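Local atomic coordinates of lactate dehydrogenase, adjacent gene encodes predicted malate dehydrogenase (Cryptosporidium parvum, PDB entry 4ND4), a protein that probably catalyses the reversible, NAD-dependent interconversion of (S)-lactate and pyruvate. Residues A[76-81]-A[119-124]. Sequence-based numbering, arbitrary orientation.
Sequences VIITAS and CITNPL. With NAD (nicotinamide-adenine-dinucleotide), chain C; PYR (pyruvic acid), chain D.
With chi1 at -53°, T121 sets OG1 beside its own backbone N and anti to its carbonyl carbon, which aims the hydroxyl at the carbonyl of A80; in I120 a chi1 of -60° and an extended chi2 carry CD1 across to I77. Both residues belong to the loop that follows strand 116-119 of the Rossmann-type sheet, where it runs alongside the end of the parallel neighbour 75-78. The pairing of I78 with C119, CA atoms 4.8 Å apart, is the last bridge before the two strands give way to cofactor-binding loops. There I78 O takes two donors: I120 N at 2.8 Å, in the carbonyl plane, and T121 N at a longer 3.3 Å, tilted from it. T121 OG1 donates to A80 O at 2.8 Å, tying the two loops together beyond the strands. On the side of helix 14-26, I77 CG2 meets I120 CD1 at 3.4 Å, tighter than usual for two carbons.

Both loops line the NAD site, and N122 also reaches pyruvate. I120 O accepts a hydrogen bond from the carboxamide N7N of NAD at 3.2 Å, while N122 N donates to O3D of the nicotinamide ribose, its N-H...O angle 172°. H177, R153 and R90 also bind pyruvate. N122 OD1 receives L124 N in an Asx turn, and ND2 donates to pyruvate O3 at 2.9 Å and to O2D of the nicotinamide ribose at 3.1 Å.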
loop_
_atom_site.group_PDB
_atom_site.type_symbol
_atom_site.label_atom_id
_atom_site.label_comp_id
_atom_site.label_asym_id
_atom_site.label_seq_id
_atom_site.Cartn_x
_atom_site.Cartn_y
_atom_site.Cartn_z
ATOM N N VAL A 76 2.468 6.168 -22.700
ATOM C CA VAL A 76 2.692 5.057 -23.615
ATOM C C VAL A 76 4.041 4.442 -23.282
ATOM O O VAL A 76 5.053 5.141 -23.289
ATOM C CB VAL A 76 2.692 5.521 -25.085
ATOM C CG1 VAL A 76 3.070 4.374 -26.017
ATOM C CG2 VAL A 76 1.331 6.091 -25.460
ATOM N N ILE A 77 4.053 3.144 -22.984
ATOM C CA ILE A 77 5.290 2.433 -22.679
ATOM C C ILE A 77 5.593 1.445 -23.802
ATOM O O ILE A 77 4.813 0.529 -24.053
ATOM C CB ILE A 77 5.206 1.698 -21.325
ATOM C CG1 ILE A 77 4.713 2.651 -20.231
ATOM C CG2 ILE A 77 6.566 1.142 -20.946
ATOM C CD1 ILE A 77 4.653 2.035 -18.851
ATOM N N ILE A 78 6.732 1.635 -24.469
ATOM C CA ILE A 78 7.088 0.838 -25.645
ATOM C C ILE A 78 8.034 -0.303 -25.279
ATOM O O ILE A 78 9.196 -0.072 -24.938
ATOM C CB ILE A 78 7.738 1.708 -26.742
ATOM C CG1 ILE A 78 6.869 2.937 -27.033
ATOM C CG2 ILE A 78 7.940 0.893 -28.013
ATOM C CD1 ILE A 78 7.442 3.875 -28.077
ATOM N N THR A 79 7.528 -1.531 -25.358
ATOM C CA THR A 79 8.325 -2.731 -25.097
ATOM C C THR A 79 8.512 -3.607 -26.341
ATOM O O THR A 79 9.181 -4.636 -26.275
ATOM C CB THR A 79 7.682 -3.614 -24.004
ATOM O OG1 THR A 79 6.703 -4.481 -24.591
ATOM C CG2 THR A 79 7.034 -2.771 -22.918
ATOM N N ALA A 80 7.924 -3.202 -27.467
ATOM C CA ALA A 80 7.894 -4.022 -28.677
ATOM C C ALA A 80 9.292 -4.293 -29.208
ATOM O O ALA A 80 10.121 -3.391 -29.269
ATOM C CB ALA A 80 7.051 -3.344 -29.746
ATOM N N SER A 81 9.539 -5.541 -29.600
ATOM C CA SER A 81 10.858 -5.968 -30.045
ATOM C C SER A 81 10.789 -7.240 -30.887
ATOM O O SER A 81 9.892 -8.064 -30.702
ATOM C CB SER A 81 11.752 -6.228 -28.831
ATOM O OG SER A 81 13.039 -6.676 -29.223
ATOM N N CYS A 119 10.219 4.734 -23.607
ATOM C CA CYS A 119 10.758 3.647 -24.412
ATOM C C CYS A 119 11.535 2.658 -23.539
ATOM O O CYS A 119 12.255 3.056 -22.625
ATOM C CB CYS A 119 11.652 4.199 -25.527
ATOM S SG CYS A 119 12.184 2.953 -26.726
ATOM N N ILE A 120 11.357 1.367 -23.809
ATOM C CA ILE A 120 12.115 0.305 -23.136
ATOM C C ILE A 120 12.927 -0.526 -24.137
ATOM O O ILE A 120 14.023 -0.990 -23.820
ATOM C CB ILE A 120 11.180 -0.603 -22.315
ATOM C CG1 ILE A 120 10.467 0.236 -21.252
ATOM C CG2 ILE A 120 11.956 -1.753 -21.682
ATOM C CD1 ILE A 120 9.461 -0.526 -20.426
ATOM N N THR A 121 12.377 -0.695 -25.339
ATOM C CA THR A 121 13.010 -1.409 -26.447
ATOM C C THR A 121 14.502 -1.108 -26.611
ATOM O O THR A 121 14.906 0.055 -26.659
ATOM C CB THR A 121 12.290 -1.047 -27.766
ATOM O OG1 THR A 121 10.882 -1.280 -27.619
ATOM C CG2 THR A 121 12.824 -1.860 -28.929
ATOM N N ASN A 122 15.309 -2.165 -26.704
ATOM C CA ASN A 122 16.759 -2.038 -26.905
ATOM C C ASN A 122 17.146 -1.969 -28.385
ATOM O O ASN A 122 16.405 -2.472 -29.235
ATOM C CB ASN A 122 17.498 -3.204 -26.238
ATOM C CG ASN A 122 17.910 -2.894 -24.809
ATOM O OD1 ASN A 122 18.343 -1.784 -24.510
ATOM N ND2 ASN A 122 17.793 -3.882 -23.925
ATOM N N PRO A 123 18.302 -1.343 -28.704
ATOM C CA PRO A 123 19.243 -0.659 -27.804
ATOM C C PRO A 123 18.682 0.686 -27.337
ATOM O O PRO A 123 18.497 1.603 -28.141
ATOM C CB PRO A 123 20.492 -0.469 -28.670
ATOM C CG PRO A 123 19.979 -0.422 -30.069
ATOM C CD PRO A 123 18.772 -1.321 -30.102
ATOM N N LEU A 124 18.436 0.784 -26.034
ATOM C CA LEU A 124 17.583 1.824 -25.446
ATOM C C LEU A 124 17.827 3.254 -25.936
ATOM O O LEU A 124 16.927 3.881 -26.494
ATOM C CB LEU A 124 17.704 1.773 -23.917
ATOM C CG LEU A 124 16.788 2.647 -23.051
ATOM C CD1 LEU A 124 17.336 4.054 -22.854
ATOM C CD2 LEU A 124 15.365 2.680 -23.593
HETATM P PA NAD C . 9.464 -10.217 -25.594
HETATM O O1A NAD C . 9.006 -11.058 -24.439
HETATM O O2A NAD C . 9.957 -10.885 -26.849
HETATM O O5B NAD C . 8.262 -9.243 -25.995
HETATM C C5B NAD C . 8.269 -8.485 -27.195
HETATM C C4B NAD C . 6.832 -8.370 -27.681
HETATM O O4B NAD C . 6.773 -7.403 -28.726
HETATM C C3B NAD C . 6.274 -9.673 -28.252
HETATM O O3B NAD C . 5.104 -10.088 -27.538
HETATM C C2B NAD C . 5.934 -9.352 -29.695
HETATM O O2B NAD C . 4.731 -9.980 -30.147
HETATM C C1B NAD C . 5.801 -7.840 -29.671
HETATM N N9A NAD C . 5.994 -7.195 -30.989
HETATM C C8A NAD C . 6.829 -7.556 -31.984
HETATM N N7A NAD C . 6.696 -6.706 -33.034
HETATM C C5A NAD C . 5.767 -5.793 -32.714
HETATM C C6A NAD C . 5.148 -4.619 -33.363
HETATM N N6A NAD C . 5.508 -4.233 -34.611
HETATM N N1A NAD C . 4.213 -3.939 -32.659
HETATM C C2A NAD C . 3.833 -4.300 -31.419
HETATM N N3A NAD C . 4.357 -5.358 -30.778
HETATM C C4A NAD C . 5.309 -6.122 -31.362
HETATM O O3 NAD C . 10.613 -9.168 -25.132
HETATM P PN NAD C . 10.750 -8.577 -23.633
HETATM O O1N NAD C . 11.475 -9.579 -22.782
HETATM O O2N NAD C . 9.408 -8.073 -23.173
HETATM O O5D NAD C . 11.689 -7.296 -23.879
HETATM C C5D NAD C . 11.205 -6.236 -24.696
HETATM C C4D NAD C . 12.335 -5.285 -25.077
HETATM O O4D NAD C . 12.841 -4.632 -23.907
HETATM C C3D NAD C . 13.529 -5.974 -25.722
HETATM O O3D NAD C . 13.983 -5.161 -26.808
HETATM C C2D NAD C . 14.569 -6.032 -24.616
HETATM O O2D NAD C . 15.915 -6.089 -25.104
HETATM C C1D NAD C . 14.269 -4.733 -23.885
HETATM N N1N NAD C . 14.782 -4.590 -22.512
HETATM C C2N NAD C . 15.186 -3.362 -22.144
HETATM C C3N NAD C . 15.690 -3.101 -20.872
HETATM C C7N NAD C . 16.137 -1.722 -20.464
HETATM O O7N NAD C . 16.735 -1.584 -19.407
HETATM N N7N NAD C . 15.878 -0.655 -21.222
HETATM C C4N NAD C . 15.762 -4.151 -19.966
HETATM C C5N NAD C . 15.342 -5.416 -20.358
HETATM C C6N NAD C . 14.848 -5.614 -21.645
HETATM C C PYR D . 19.037 -5.187 -19.153
HETATM O O PYR D . 18.494 -6.079 -18.470
HETATM O OXT PYR D . 19.784 -4.325 -18.654
HETATM C CA PYR D . 18.795 -5.147 -20.579
HETATM O O3 PYR D . 18.707 -4.062 -21.127
HETATM C CB PYR D . 18.666 -6.434 -21.336
#